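Local coordinates for protein VP1 (PDB 4PCH) that forms the pentameric jelly-roll capsomers of the icosahedral shell of a human polyomavirus and probably mediates attachment to host cells, at residues Gly215-Thr221 with Arg267-Ile271. Numbering follows the deposited sequence.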
ATOM      1  N   GLY B 215      30.254  -2.029  -7.066  1.00 25.75           N
ATOM      2  CA  GLY B 215      30.452  -3.149  -6.153  1.00 24.60           C
ATOM      3  C   GLY B 215      31.076  -2.770  -4.802  1.00 22.39           C
ATOM      4  O   GLY B 215      31.420  -3.658  -4.030  1.00 23.46           O
ATOM      5  N   VAL B 216      31.211  -1.473  -4.518  1.00 20.32           N
ATOM      6  CA  VAL B 216      31.925  -1.001  -3.312  1.00 19.45           C
ATOM      7  C   VAL B 216      30.979  -0.546  -2.202  1.00 19.78           C
ATOM      8  O   VAL B 216      30.069   0.281  -2.405  1.00 19.44           O
ATOM      9  CB  VAL B 216      32.917   0.149  -3.642  1.00 19.91           C
ATOM     10  CG1 VAL B 216      33.748   0.527  -2.418  1.00 19.72           C
ATOM     11  CG2 VAL B 216      33.830  -0.227  -4.808  1.00 23.11           C
ATOM     12  N   GLY B 217      31.191  -1.100  -1.016  1.00 16.91           N
ATOM     13  CA  GLY B 217      30.401  -0.765   0.147  1.00 17.10           C
ATOM     14  C   GLY B 217      30.965   0.422   0.890  1.00 14.69           C
ATOM     15  O   GLY B 217      31.714   1.207   0.339  1.00 16.99           O
ATOM     16  N   ILE B 218      30.630   0.510   2.166  1.00 14.40           N
ATOM     17  CA  ILE B 218      31.081   1.580   3.026  1.00 14.33           C
ATOM     18  C   ILE B 218      32.517   1.260   3.457  1.00 14.74           C
ATOM     19  O   ILE B 218      32.788   0.174   3.945  1.00 16.95           O
ATOM     20  CB  ILE B 218      30.219   1.677   4.287  1.00 14.72           C
ATOM     21  CG1 ILE B 218      28.757   2.006   3.953  1.00 15.89           C
ATOM     22  CG2 ILE B 218      30.805   2.700   5.252  1.00 18.34           C
ATOM     23  CD1 ILE B 218      28.577   3.212   3.067  1.00 18.01           C
ATOM     24  N   LEU B 219      33.420   2.201   3.271  1.00 14.30           N
ATOM     25  CA  LEU B 219      34.830   1.985   3.619  1.00 14.49           C
ATOM     26  C   LEU B 219      35.073   2.571   4.990  1.00 14.77           C
ATOM     27  O   LEU B 219      35.036   3.797   5.180  1.00 13.92           O
ATOM     28  CB  LEU B 219      35.732   2.602   2.568  1.00 15.59           C
ATOM     29  CG  LEU B 219      35.534   2.092   1.140  1.00 19.25           C
ATOM     30  CD1 LEU B 219      36.350   2.948   0.189  1.00 21.20           C
ATOM     31  CD2 LEU B 219      35.890   0.620   1.010  1.00 20.17           C
ATOM     32  N   CYS B 220      35.304   1.687   5.957  1.00 14.03           N
ATOM     33  CA  CYS B 220      35.375   2.092   7.347  1.00 13.32           C
ATOM     34  C   CYS B 220      36.827   2.419   7.675  1.00 14.35           C
ATOM     35  O   CYS B 220      37.474   1.739   8.481  1.00 14.97           O
ATOM     36  CB  CYS B 220      34.848   0.975   8.233  1.00 15.58           C
ATOM     37  SG  CYS B 220      33.077   0.633   8.004  1.00 16.66           S
ATOM     38  N   THR B 221      37.327   3.494   7.080  1.00 13.44           N
ATOM     39  CA  THR B 221      38.759   3.746   7.050  1.00 14.96           C
ATOM     40  C   THR B 221      39.316   4.187   8.389  1.00 15.32           C
ATOM     41  O   THR B 221      40.528   4.137   8.588  1.00 14.28           O
ATOM     42  CB  THR B 221      39.126   4.810   6.009  1.00 16.13           C
ATOM     43  OG1 THR B 221      38.522   6.046   6.350  1.00 17.83           O
ATOM     44  CG2 THR B 221      38.634   4.407   4.606  1.00 17.11           C
ATOM     45  N   ARG B 267      33.987  -7.102   5.070  1.00 16.41           N
ATOM     46  CA  ARG B 267      35.084  -7.854   4.460  1.00 17.00           C
ATOM     47  C   ARG B 267      36.249  -6.868   4.315  1.00 15.95           C
ATOM     48  O   ARG B 267      36.116  -5.696   4.646  1.00 17.47           O
ATOM     49  CB  ARG B 267      34.692  -8.438   3.086  1.00 18.71           C
ATOM     50  CG  ARG B 267      34.368  -7.380   2.040  1.00 18.44           C
ATOM     51  CD  ARG B 267      33.585  -7.928   0.860  1.00 20.55           C
ATOM     52  NE  ARG B 267      33.184  -6.840  -0.029  1.00 20.63           N
ATOM     53  CZ  ARG B 267      32.178  -6.900  -0.899  1.00 24.32           C
ATOM     54  NH1 ARG B 267      31.488  -8.035  -1.068  1.00 25.13           N
ATOM     55  NH2 ARG B 267      31.880  -5.827  -1.625  1.00 22.79           N
ATOM     56  N   GLN B 268      37.393  -7.340   3.864  1.00 17.45           N
ATOM     57  CA  GLN B 268      38.538  -6.468   3.683  1.00 18.00           C
ATOM     58  C   GLN B 268      38.700  -6.046   2.237  1.00 20.46           C
ATOM     59  O   GLN B 268      38.526  -6.853   1.317  1.00 19.18           O
ATOM     60  CB  GLN B 268      39.787  -7.145   4.211  1.00 18.94           C
ATOM     61  CG  GLN B 268      39.731  -7.351   5.712  1.00 19.66           C
ATOM     62  CD  GLN B 268      40.985  -7.990   6.293  1.00 21.44           C
ATOM     63  OE1 GLN B 268      41.987  -8.228   5.607  1.00 22.19           O
ATOM     64  NE2 GLN B 268      40.939  -8.253   7.595  1.00 23.08           N
ATOM     65  N   ARG B 269      39.118  -4.805   2.054  1.00 17.73           N
ATOM     66  CA  ARG B 269      39.284  -4.194   0.732  1.00 17.86           C
ATOM     67  C   ARG B 269      40.590  -3.423   0.732  1.00 19.11           C
ATOM     68  O   ARG B 269      40.861  -2.668   1.677  1.00 19.45           O
ATOM     69  CB  ARG B 269      38.101  -3.262   0.469  1.00 17.58           C
ATOM     70  CG  ARG B 269      38.128  -2.463  -0.833  1.00 18.92           C
ATOM     71  CD  ARG B 269      37.841  -3.306  -2.057  1.00 19.04           C
ATOM     72  NE  ARG B 269      36.402  -3.498  -2.218  1.00 20.79           N
ATOM     73  CZ  ARG B 269      35.767  -3.653  -3.377  1.00 21.03           C
ATOM     74  NH1 ARG B 269      34.457  -3.823  -3.370  1.00 20.35           N
ATOM     75  NH2 ARG B 269      36.421  -3.636  -4.530  1.00 22.36           N
ATOM     76  N   ARG B 270      41.404  -3.596  -0.303  1.00 19.78           N
ATOM     77  CA  ARG B 270      42.595  -2.749  -0.474  1.00 22.00           C
ATOM     78  C   ARG B 270      42.208  -1.463  -1.234  1.00 22.21           C
ATOM     79  O   ARG B 270      41.391  -1.471  -2.165  1.00 21.36           O
ATOM     80  CB  ARG B 270      43.783  -3.503  -1.123  1.00 28.89           C
ATOM     81  CG  ARG B 270      45.137  -2.958  -0.600  1.00 33.22           C
ATOM     82  CD  ARG B 270      46.411  -3.637  -1.099  1.00 42.47           C
ATOM     83  NE  ARG B 270      46.955  -4.668  -0.200  1.00 44.53           N
ATOM     84  CZ  ARG B 270      47.684  -4.466   0.914  1.00 41.80           C
ATOM     85  NH1 ARG B 270      48.106  -5.532   1.594  1.00 41.38           N
ATOM     86  NH2 ARG B 270      47.994  -3.242   1.384  1.00 29.35           N
ATOM     87  N   ILE B 271      42.715  -0.333  -0.753  1.00 19.92           N
ATOM     88  CA  ILE B 271      42.491   0.964  -1.392  1.00 19.90           C
ATOM     89  C   ILE B 271      43.854   1.630  -1.630  1.00 22.02           C
ATOM     90  O   ILE B 271      44.849   1.338  -0.944  1.00 20.92           O
ATOM     91  CB  ILE B 271      41.520   1.849  -0.577  1.00 19.09           C
ATOM     92  CG1 ILE B 271      42.120   2.197   0.784  1.00 19.31           C
ATOM     93  CG2 ILE B 271      40.169   1.153  -0.384  1.00 19.28           C
ATOM     94  CD1 ILE B 271      41.243   3.038   1.687  1.00 19.82           C
TER
HETATM   95  O   HOH W   1      31.177  -6.380  -4.517  1.00 30.31           O
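Leu-219 and Arg-269 have the nearest CA atoms across 215-221 and 267-271, 8.1 Å apart, and the two runs head 78° from each other, so side chains bridge a gap too wide for strand pairing. The carbonyl of Gly-215 faces two guanidinium groups: Arg-269 NH1 lies 3.1 Å from Gly-215 O, which sits at the edge of that group and in its plane, and a water donates to the same oxygen at 2.8 Å while accepting a weak bond from Arg-267 NH2. Glycine suits this bend, since a CB would jam against the preceding carbonyl. Bends at chi2 (74°) and chi3 (81°) steer the Arg-269 guanidinium toward Gly-215 and under Val-216 CG2, which covers one face, 3.9 Å from NH1. Farther along, branched apolar chains fill the contact: Leu-219 lays CD2 on the aliphatic CG of Arg-269 (4.2 Å) and CD1 against Ile-271 CG2 (4.3 Å), while Thr-221 offers its methyl CG2 to Ile-271 CD1. Arginine's length lets both guanidiniums reach Glu-84 in salt bridges; Glu-84 also accepts a hydrogen bond from Gly-217 N. Its strand, 79-93, pairs antiparallel with both 208-219 and 253-271 in the jelly-roll, while strand 9-27 flanks 253-271.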